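PDB 2IA7: tail lysozyme, putative from Geobacter sulfurreducens, which is of unknown function but probably serves as a baseplate component of a phage tail or related contractile assembly, as gp25-family proteins do. Local coordinates for residues Glu36-Ile41 with Pro88-Leu93; Gly58-Val63 with Tyr126-Lys131; Thr70-Ile75 with Gly105-Asp110. One frame throughout, in Å; residues are numbered along the deposited sequence.

Contact 1. Residues Glu36-Ile41 with Pro88-Leu93; sequences ESIRII and PRIELL
Ile38 on helix 30-42 and Ile90 at the start of strand 90-98 meet methyl to methyl, CD1 of Ile38 lying 3.8 Å from CD1 of Ile90, where this helix of the gp25-like alpha+beta fold lies against the three-stranded antiparallel sheet. The two side chains are set obliquely to each other. Ile38 has CG1 anti to its carbonyl carbon (chi1 -69°) and is then extended to CD1, which brings the terminal methyl up to Ile90. Ile90 answers from a less usual position: CG1 sits between its own backbone N and carbonyl carbon (chi1 73°), the chain is extended beyond it, and Ile90 CD1 also lies 4.1 Å from Ile38 CG1. Both isoleucines are buried, and both also pack on Tyr113 of the middle strand, while Ile38 touches Leu83 of helix 69-86.

One residue earlier on each side the character changes. Arg89 bends at chi3 (-65°) and brings its guanidinium alongside the helix, where salt bridges to Asp33 through NH1 and to Glu87 through NH2 hold the flat group at both amino ends. In the conformer given, one of two deposited, Ser37 OG hydrogen-bonds to the same Glu87 carboxylate, which in that state joins helix and arginine. Between serine and arginine themselves there is packing alone: Ser37 CB rests at the guanidinium edge, in its plane, 3.8 Å from Arg89 NH2.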
loop_
_atom_site.group_PDB
_atom_site.type_symbol
_atom_site.label_atom_id
_atom_site.label_comp_id
_atom_site.label_asym_id
_atom_site.label_seq_id
_atom_site.Cartn_x
_atom_site.Cartn_y
_atom_site.Cartn_z
ATOM N N GLU A 36 -7.137 -0.978 7.841
ATOM C CA GLU A 36 -5.977 -0.832 8.716
ATOM C C GLU A 36 -4.828 -1.756 8.311
ATOM O O GLU A 36 -3.683 -1.357 8.302
ATOM C CB GLU A 36 -6.402 -1.071 10.153
ATOM C CG GLU A 36 -5.331 -0.802 11.159
ATOM C CD GLU A 36 -5.819 -1.074 12.563
ATOM O OE1 GLU A 36 -5.758 -2.232 12.972
ATOM O OE2 GLU A 36 -6.286 -0.129 13.225
ATOM N N SER A 37 -5.166 -2.992 8.005
ATOM C CA SER A 37 -4.192 -3.982 7.545
ATOM C C SER A 37 -3.442 -3.527 6.269
ATOM O O SER A 37 -2.213 -3.598 6.202
ATOM C CB SER A 37 -4.861 -5.338 7.291
ATOM O OG SER A 37 -3.914 -6.237 6.721
ATOM N N ILE A 38 -4.185 -3.029 5.291
ATOM C CA ILE A 38 -3.611 -2.445 4.105
ATOM C C ILE A 38 -2.598 -1.355 4.477
ATOM O O ILE A 38 -1.453 -1.379 4.014
ATOM C CB ILE A 38 -4.656 -1.861 3.152
ATOM C CG1 ILE A 38 -5.477 -3.007 2.535
ATOM C CG2 ILE A 38 -3.990 -1.110 2.026
ATOM C CD1 ILE A 38 -6.763 -2.507 1.826
ATOM N N ARG A 39 -2.972 -0.492 5.375
ATOM C CA ARG A 39 -2.062 0.571 5.768
ATOM C C ARG A 39 -0.838 0.061 6.484
ATOM O O ARG A 39 0.248 0.607 6.340
ATOM C CB ARG A 39 -2.789 1.628 6.602
ATOM C CG ARG A 39 -3.890 2.364 5.840
ATOM C CD ARG A 39 -4.558 3.468 6.648
ATOM N NE ARG A 39 -5.274 3.072 7.867
ATOM C CZ ARG A 39 -6.587 2.834 7.983
ATOM N NH1 ARG A 39 -7.442 3.038 6.993
ATOM N NH2 ARG A 39 -7.058 2.544 9.187
ATOM N N ILE A 40 -1.019 -0.941 7.349
ATOM C CA ILE A 40 0.110 -1.582 8.044
ATOM C C ILE A 40 1.069 -2.205 7.075
ATOM O O ILE A 40 2.270 -1.989 7.155
ATOM C CB ILE A 40 -0.359 -2.620 9.067
ATOM C CG1 ILE A 40 -1.093 -1.942 10.230
ATOM C CG2 ILE A 40 0.770 -3.427 9.618
ATOM C CD1 ILE A 40 -1.924 -2.908 11.061
ATOM N N ILE A 41 0.545 -2.969 6.142
ATOM C CA ILE A 41 1.392 -3.652 5.181
ATOM C C ILE A 41 2.231 -2.707 4.347
ATOM O O ILE A 41 3.432 -2.877 4.220
ATOM C CB ILE A 41 0.547 -4.550 4.238
ATOM C CG1 ILE A 41 -0.118 -5.660 5.033
ATOM C CG2 ILE A 41 1.404 -5.115 3.078
ATOM C CD1 ILE A 41 -1.358 -6.200 4.388
ATOM N N PRO A 88 -5.192 -11.449 2.304
ATOM C CA PRO A 88 -6.000 -12.348 1.475
ATOM C C PRO A 88 -7.495 -12.106 1.522
ATOM O O PRO A 88 -8.273 -12.744 0.756
ATOM C CB PRO A 88 -5.635 -13.733 2.034
ATOM C CG PRO A 88 -5.228 -13.508 3.403
ATOM C CD PRO A 88 -4.522 -12.163 3.394
ATOM N N ARG A 89 -7.953 -11.261 2.422
ATOM C CA ARG A 89 -9.402 -10.974 2.562
ATOM C C ARG A 89 -9.946 -10.082 1.451
ATOM O O ARG A 89 -11.152 -9.964 1.298
ATOM C CB ARG A 89 -9.676 -10.313 3.899
ATOM C CG ARG A 89 -9.509 -11.259 5.065
ATOM C CD ARG A 89 -9.727 -10.595 6.395
ATOM N NE ARG A 89 -8.694 -9.597 6.625
ATOM C CZ ARG A 89 -8.605 -8.846 7.702
ATOM N NH1 ARG A 89 -9.475 -8.969 8.693
ATOM N NH2 ARG A 89 -7.618 -7.960 7.807
ATOM N N ILE A 90 -9.055 -9.552 0.623
ATOM C CA ILE A 90 -9.437 -8.689 -0.509
ATOM C C ILE A 90 -9.010 -9.211 -1.853
ATOM O O ILE A 90 -8.053 -9.966 -1.931
ATOM C CB ILE A 90 -8.921 -7.232 -0.288
ATOM C CG1 ILE A 90 -7.403 -7.119 -0.468
ATOM C CG2 ILE A 90 -9.372 -6.733 1.088
ATOM C CD1 ILE A 90 -6.838 -5.717 -0.244
ATOM N N GLU A 91 -9.716 -8.763 -2.893
ATOM C CA GLU A 91 -9.312 -8.895 -4.283
ATOM C C GLU A 91 -9.008 -7.498 -4.745
ATOM O O GLU A 91 -9.816 -6.609 -4.660
ATOM C CB GLU A 91 -10.455 -9.462 -5.162
ATOM C CG GLU A 91 -10.029 -9.477 -6.621
ATOM C CD GLU A 91 -11.101 -9.927 -7.605
ATOM O OE1 GLU A 91 -12.315 -9.784 -7.324
ATOM O OE2 GLU A 91 -10.704 -10.374 -8.716
ATOM N N LEU A 92 -7.814 -7.267 -5.230
ATOM C CA LEU A 92 -7.502 -5.976 -5.777
ATOM C C LEU A 92 -8.137 -5.757 -7.138
ATOM O O LEU A 92 -7.988 -6.605 -7.992
ATOM C CB LEU A 92 -5.991 -5.815 -5.963
ATOM C CG LEU A 92 -5.136 -5.847 -4.700
ATOM C CD1 LEU A 92 -3.617 -5.785 -5.063
ATOM C CD2 LEU A 92 -5.533 -4.802 -3.663
ATOM N N LEU A 93 -8.771 -4.606 -7.342
ATOM C CA LEU A 93 -9.429 -4.209 -8.592
ATOM C C LEU A 93 -8.599 -3.191 -9.388
ATOM O O LEU A 93 -8.493 -3.304 -10.598
ATOM C CB LEU A 93 -10.802 -3.595 -8.303
ATOM C CG LEU A 93 -11.750 -4.498 -7.504
ATOM C CD1 LEU A 93 -13.078 -3.847 -7.236
ATOM C CD2 LEU A 93 -11.982 -5.839 -8.181
#

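Contact 2. Residues Gly58-Val63 with Tyr126-Lys131; sequences GIHDRV and YPFYLK
A short 3-10 turn, residues 58-61, in the long connection between helices 30-42 and 69-86 of this gp25-like fold packs here on the edge strand 120-129. Phe128 carries the strand's side of the contact and meets both Ile59 and His60. The branch methyl of Ile59 does the touching: CG2 lies 3.5 Å from Phe128 CZ and equally close to Phe128 CE1, and it approaches the ring obliquely at that corner. In the deposited conformer given here, Ile59 has CG1 anti to the backbone N (chi1 -157°), which leaves CG2 between N and the carbonyl carbon and directed at the phenylalanine. A second conformer is deposited for Ile59, so this closeness belongs to one of two arrangements.

In this conformer the same methyl also sits over one face of the next residue's imidazole, with Ile59 CG2 3.7 Å above the His60 plane and offset toward its rim. His60 in turn comes to the edge of the Phe128 ring, near its plane, with NE2 4.2 Å from Phe128 CE1. That approach is loose packing; the polar partner of His60 NE2 is the carbonyl O of Leu42, and this hydrogen bond ties the turn to the C-terminal end of helix 30-42. On the strand, Tyr126 CE2 lies over one face of the Phe128 ring, 3.7 Å above its plane and toward the rim.

The turn thus lies between helix 69-86, where Ile59 packs on Ile75, helix 30-42, reached through His60, and strand 120-129 with Phe128. The strand has contacts of its own: Phe128 packs on Ile109 of the neighbouring strand 106-115, and Tyr126 touches Arg39 and Leu42 of helix 30-42.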
loop_
_atom_site.group_PDB
_atom_site.type_symbol
_atom_site.label_atom_id
_atom_site.label_comp_id
_atom_site.label_asym_id
_atom_site.label_seq_id
_atom_site.Cartn_x
_atom_site.Cartn_y
_atom_site.Cartn_z
ATOM N N GLY A 58 7.842 -4.094 -0.539
ATOM C CA GLY A 58 9.145 -3.906 -1.125
ATOM C C GLY A 58 9.478 -2.500 -1.558
ATOM O O GLY A 58 10.632 -2.212 -1.834
ATOM N N ILE A 59 8.490 -1.608 -1.637
ATOM C CA ILE A 59 8.748 -0.226 -2.002
ATOM C C ILE A 59 9.797 0.439 -1.093
ATOM O O ILE A 59 10.589 1.269 -1.564
ATOM C CB ILE A 59 7.454 0.606 -2.028
ATOM C CG1 ILE A 59 7.645 1.830 -2.935
ATOM C CG2 ILE A 59 7.006 0.959 -0.623
ATOM C CD1 ILE A 59 8.099 1.442 -4.356
ATOM N N HIS A 60 9.850 0.036 0.180
ATOM C CA HIS A 60 10.776 0.610 1.139
ATOM C C HIS A 60 12.226 0.232 0.851
ATOM O O HIS A 60 13.116 0.869 1.388
ATOM C CB HIS A 60 10.384 0.184 2.570
ATOM C CG HIS A 60 9.022 0.678 2.983
ATOM N ND1 HIS A 60 8.813 1.933 3.512
ATOM C CD2 HIS A 60 7.808 0.103 2.892
ATOM C CE1 HIS A 60 7.520 2.093 3.758
ATOM N NE2 HIS A 60 6.888 0.996 3.388
ATOM N N ASP A 61 12.466 -0.799 0.036
ATOM C CA ASP A 61 13.834 -1.189 -0.340
ATOM C C ASP A 61 14.415 -0.391 -1.526
ATOM O O ASP A 61 15.602 -0.480 -1.805
ATOM C CB ASP A 61 13.878 -2.660 -0.673
ATOM C CG ASP A 61 13.438 -3.529 0.493
ATOM O OD1 ASP A 61 13.846 -3.234 1.634
ATOM O OD2 ASP A 61 12.691 -4.498 0.268
ATOM N N ARG A 62 13.583 0.400 -2.189
ATOM C CA ARG A 62 13.959 1.016 -3.450
ATOM C C ARG A 62 14.574 2.392 -3.252
ATOM O O ARG A 62 14.136 3.128 -2.393
ATOM C CB ARG A 62 12.733 1.195 -4.307
ATOM C CG ARG A 62 11.997 -0.085 -4.655
ATOM C CD ARG A 62 12.307 -0.480 -6.067
ATOM N NE ARG A 62 11.700 -1.763 -6.436
ATOM C CZ ARG A 62 12.159 -2.506 -7.450
ATOM N NH1 ARG A 62 13.172 -2.071 -8.169
ATOM N NH2 ARG A 62 11.592 -3.663 -7.741
ATOM N N VAL A 63 15.564 2.727 -4.081
ATOM C CA VAL A 63 16.045 4.108 -4.227
ATOM C C VAL A 63 15.834 4.479 -5.674
ATOM O O VAL A 63 16.103 3.665 -6.549
ATOM C CB VAL A 63 17.525 4.262 -3.850
ATOM C CG1 VAL A 63 17.939 5.731 -3.931
ATOM C CG2 VAL A 63 17.763 3.737 -2.447
ATOM N N TYR A 126 -3.415 5.665 -0.312
ATOM C CA TYR A 126 -2.271 5.483 0.556
ATOM C C TYR A 126 -1.169 6.471 0.168
ATOM O O TYR A 126 -0.651 6.396 -0.951
ATOM C CB TYR A 126 -1.729 4.047 0.502
ATOM C CG TYR A 126 -0.746 3.852 1.618
ATOM C CD1 TYR A 126 -1.171 3.622 2.922
ATOM C CD2 TYR A 126 0.616 3.955 1.372
ATOM C CE1 TYR A 126 -0.249 3.526 3.989
ATOM C CE2 TYR A 126 1.527 3.869 2.429
ATOM C CZ TYR A 126 1.086 3.665 3.713
ATOM O OH TYR A 126 2.075 3.563 4.667
ATOM N N PRO A 127 -0.754 7.368 1.085
ATOM C CA PRO A 127 0.308 8.307 0.734
ATOM C C PRO A 127 1.736 7.789 0.983
ATOM O O PRO A 127 2.086 7.308 2.088
ATOM C CB PRO A 127 0.003 9.505 1.626
ATOM C CG PRO A 127 -0.591 8.882 2.849
ATOM C CD PRO A 127 -1.303 7.633 2.427
ATOM N N PHE A 128 2.579 7.913 -0.039
ATOM C CA PHE A 128 4.036 7.763 0.101
ATOM C C PHE A 128 4.672 9.149 -0.002
ATOM O O PHE A 128 4.167 10.029 -0.663
ATOM C CB PHE A 128 4.626 6.822 -0.937
ATOM C CG PHE A 128 4.365 5.369 -0.665
ATOM C CD1 PHE A 128 4.964 4.722 0.391
ATOM C CD2 PHE A 128 3.582 4.632 -1.524
ATOM C CE1 PHE A 128 4.741 3.363 0.627
ATOM C CE2 PHE A 128 3.355 3.277 -1.289
ATOM C CZ PHE A 128 3.942 2.650 -0.213
ATOM N N TYR A 129 5.727 9.362 0.773
ATOM C CA TYR A 129 6.382 10.659 0.881
ATOM C C TYR A 129 7.724 10.537 0.222
ATOM O O TYR A 129 8.499 9.658 0.577
ATOM C CB TYR A 129 6.560 11.035 2.364
ATOM C CG TYR A 129 5.261 11.274 3.028
ATOM C CD1 TYR A 129 4.505 10.227 3.476
ATOM C CD2 TYR A 129 4.738 12.542 3.144
ATOM C CE1 TYR A 129 3.248 10.430 4.031
ATOM C CE2 TYR A 129 3.499 12.752 3.695
ATOM C CZ TYR A 129 2.753 11.698 4.131
ATOM O OH TYR A 129 1.517 11.915 4.672
ATOM N N LEU A 130 7.995 11.384 -0.765
ATOM C CA LEU A 130 9.289 11.381 -1.442
ATOM C C LEU A 130 10.304 12.089 -0.587
ATOM O O LEU A 130 10.098 13.256 -0.246
ATOM C CB LEU A 130 9.191 12.098 -2.779
ATOM C CG LEU A 130 8.370 11.399 -3.839
ATOM C CD1 LEU A 130 7.755 12.446 -4.793
ATOM C CD2 LEU A 130 9.243 10.392 -4.558
ATOM N N LYS A 131 11.333 11.377 -0.152
ATOM C CA LYS A 131 12.340 11.979 0.738
ATOM C C LYS A 131 13.718 11.728 0.194
ATOM O O LYS A 131 13.933 10.772 -0.545
ATOM C CB LYS A 131 12.280 11.365 2.146
ATOM C CG LYS A 131 10.927 11.300 2.810
ATOM C CD LYS A 131 10.493 12.574 3.484
ATOM C CE LYS A 131 9.394 12.192 4.489
ATOM N NZ LYS A 131 8.898 13.307 5.215
#

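Contact 3. Residues Thr70-Ile75 with Gly105-Asp110; sequences TTLGLI and GRLLID
Leu72 and Leu107 both set CG anti to the carbonyl carbon (chi1 -67° and -84°); with chi2 near 180° CD1 continues each chain and CD2 branches off it, and the two CD2 methyls meet across the helix-sheet interface of the gp25-like alpha+beta fold. Leu72 CD2 lies 3.7 Å from Leu107 CD2, the two side chains meeting at a slant. Here helix 69-86 packs on strand 106-115, the middle strand of the antiparallel sheet; the axes of the short segments approach to 10.8 Å and make an angle of 57°, so the helix runs across the strand.

One turn further along the helix, Ile75 divides its work between two strand residues. Its CD1 lies 3.9 Å from Leu107 CD1, so that Leu107 uses one methyl for each of its helix partners and fits between Leu72 and Ile75. The branch methyl of Ile75 serves the next residue on this side of the strand, Ile109. Ile75 crosses both at about a right angle; its branching at CB gives CD1 to Leu107 and CG2 to Ile109.

The strand offers Leu107 and Ile109 to the helix because they alternate with Leu108, which packs on Pro127 of the neighbouring strand. Ile75, Leu107 and Ile109 are buried, and every contact across the interface is apolar. Further packing widens the layer: Leu72 touches Ala97 of strand 90-98, Ile75 touches Ile59 of the preceding connection, and Ile109 rests against Val95, Ala97 and Phe128. At the far end of the interface, Ile75 CG2 meets Ile109 CD1 at 3.9 Å.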
loop_
_atom_site.group_PDB
_atom_site.type_symbol
_atom_site.label_atom_id
_atom_site.label_comp_id
_atom_site.label_asym_id
_atom_site.label_seq_id
_atom_site.Cartn_x
_atom_site.Cartn_y
_atom_site.Cartn_z
ATOM N N THR A 70 7.023 4.699 -16.198
ATOM C CA THR A 70 7.131 3.229 -16.031
ATOM C C THR A 70 7.439 2.886 -14.571
ATOM O O THR A 70 6.988 1.854 -14.052
ATOM C CB THR A 70 8.168 2.559 -16.987
ATOM O OG1 THR A 70 9.487 2.715 -16.474
ATOM C CG2 THR A 70 8.118 3.107 -18.424
ATOM N N THR A 71 8.209 3.740 -13.895
ATOM C CA THR A 71 8.447 3.590 -12.471
ATOM C C THR A 71 7.153 3.598 -11.663
ATOM O O THR A 71 7.015 2.871 -10.673
ATOM C CB THR A 71 9.277 4.790 -11.978
ATOM O OG1 THR A 71 10.320 5.038 -12.925
ATOM C CG2 THR A 71 9.902 4.489 -10.631
ATOM N N LEU A 72 6.201 4.440 -12.027
ATOM C CA LEU A 72 4.931 4.460 -11.307
ATOM C C LEU A 72 4.310 3.070 -11.346
ATOM O O LEU A 72 3.758 2.617 -10.334
ATOM C CB LEU A 72 3.973 5.519 -11.882
ATOM C CG LEU A 72 4.402 6.980 -11.681
ATOM C CD1 LEU A 72 3.418 7.887 -12.420
ATOM C CD2 LEU A 72 4.525 7.437 -10.226
ATOM N N GLY A 73 4.395 2.387 -12.483
ATOM C CA GLY A 73 3.906 1.028 -12.589
ATOM C C GLY A 73 4.644 0.051 -11.706
ATOM O O GLY A 73 4.057 -0.839 -11.118
ATOM N N LEU A 74 5.937 0.220 -11.571
ATOM C CA LEU A 74 6.734 -0.589 -10.671
ATOM C C LEU A 74 6.276 -0.418 -9.231
ATOM O O LEU A 74 6.074 -1.445 -8.534
ATOM C CB LEU A 74 8.176 -0.194 -10.823
ATOM C CG LEU A 74 9.234 -0.971 -10.066
ATOM C CD1 LEU A 74 10.535 -0.966 -10.796
ATOM C CD2 LEU A 74 9.395 -0.343 -8.700
ATOM N N ILE A 75 6.037 0.835 -8.813
ATOM C CA ILE A 75 5.517 1.173 -7.489
ATOM C C ILE A 75 4.151 0.537 -7.262
ATOM O O ILE A 75 3.934 -0.144 -6.266
ATOM C CB ILE A 75 5.475 2.667 -7.286
ATOM C CG1 ILE A 75 6.928 3.172 -7.300
ATOM C CG2 ILE A 75 4.698 3.053 -6.033
ATOM C CD1 ILE A 75 6.980 4.714 -7.566
ATOM N N GLY A 105 5.493 16.726 -2.599
ATOM C CA GLY A 105 6.402 15.633 -2.253
ATOM C C GLY A 105 5.718 14.322 -1.854
ATOM O O GLY A 105 6.265 13.516 -1.071
ATOM N N ARG A 106 4.519 14.099 -2.391
ATOM C CA ARG A 106 3.821 12.853 -2.129
ATOM C C ARG A 106 3.475 12.153 -3.425
ATOM O O ARG A 106 3.243 12.792 -4.431
ATOM C CB ARG A 106 2.569 13.116 -1.312
ATOM C CG ARG A 106 2.838 13.651 0.093
ATOM C CD ARG A 106 1.581 13.759 0.892
ATOM N NE ARG A 106 0.779 14.876 0.410
ATOM C CZ ARG A 106 0.893 16.132 0.832
ATOM N NH1 ARG A 106 1.788 16.469 1.749
ATOM N NH2 ARG A 106 0.110 17.070 0.318
ATOM N N LEU A 107 3.444 10.820 -3.364
ATOM C CA LEU A 107 2.909 9.968 -4.403
ATOM C C LEU A 107 1.752 9.225 -3.748
ATOM O O LEU A 107 1.956 8.519 -2.755
ATOM C CB LEU A 107 3.916 8.940 -4.933
ATOM C CG LEU A 107 4.912 9.333 -6.019
ATOM C CD1 LEU A 107 5.866 8.169 -6.225
ATOM C CD2 LEU A 107 4.169 9.641 -7.317
ATOM N N LEU A 108 0.550 9.354 -4.313
ATOM C CA LEU A 108 -0.649 8.770 -3.722
ATOM C C LEU A 108 -0.989 7.492 -4.446
ATOM O O LEU A 108 -1.045 7.487 -5.696
ATOM C CB LEU A 108 -1.801 9.778 -3.794
ATOM C CG LEU A 108 -1.606 11.058 -3.002
ATOM C CD1 LEU A 108 -2.854 11.965 -3.195
ATOM C CD2 LEU A 108 -1.264 10.898 -1.510
ATOM N N ILE A 109 -1.252 6.407 -3.709
ATOM C CA ILE A 109 -1.664 5.137 -4.315
ATOM C C ILE A 109 -3.148 5.016 -4.141
ATOM O O ILE A 109 -3.651 4.923 -3.040
ATOM C CB ILE A 109 -0.971 3.927 -3.726
ATOM C CG1 ILE A 109 0.528 4.250 -3.557
ATOM C CG2 ILE A 109 -1.234 2.745 -4.604
ATOM C CD1 ILE A 109 1.319 4.549 -4.813
ATOM N N ASP A 110 -3.880 5.089 -5.249
ATOM C CA ASP A 110 -5.323 4.885 -5.264
ATOM C C ASP A 110 -5.571 3.387 -5.454
ATOM O O ASP A 110 -5.213 2.813 -6.472
ATOM C CB ASP A 110 -5.924 5.661 -6.396
ATOM C CG ASP A 110 -5.706 7.175 -6.247
ATOM O OD1 ASP A 110 -6.033 7.724 -5.209
ATOM O OD2 ASP A 110 -5.306 7.781 -7.310
#

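All three contacts reach the same antiparallel sheet, in which strand 106-115 lies between 90-98 and 120-129. Contact 1 brings helix 30-42 to one edge strand, contact 2 brings the connection at 58-63 to the other, and contact 3 packs helix 69-86 on the middle strand. The centres of contacts 2 and 3 are about 9 Å apart, linked by backbone bonding of strand 106-115 to 120-129; contact 1 is about 17 Å, centre to centre, from each, yet touches contact 2 where Arg39 packs on Tyr126, but not contact 3. Along the chain, contact 1 alternates with both others, whereas contact 3 falls between the segments of contact 2, so distant segments gather on one sheet.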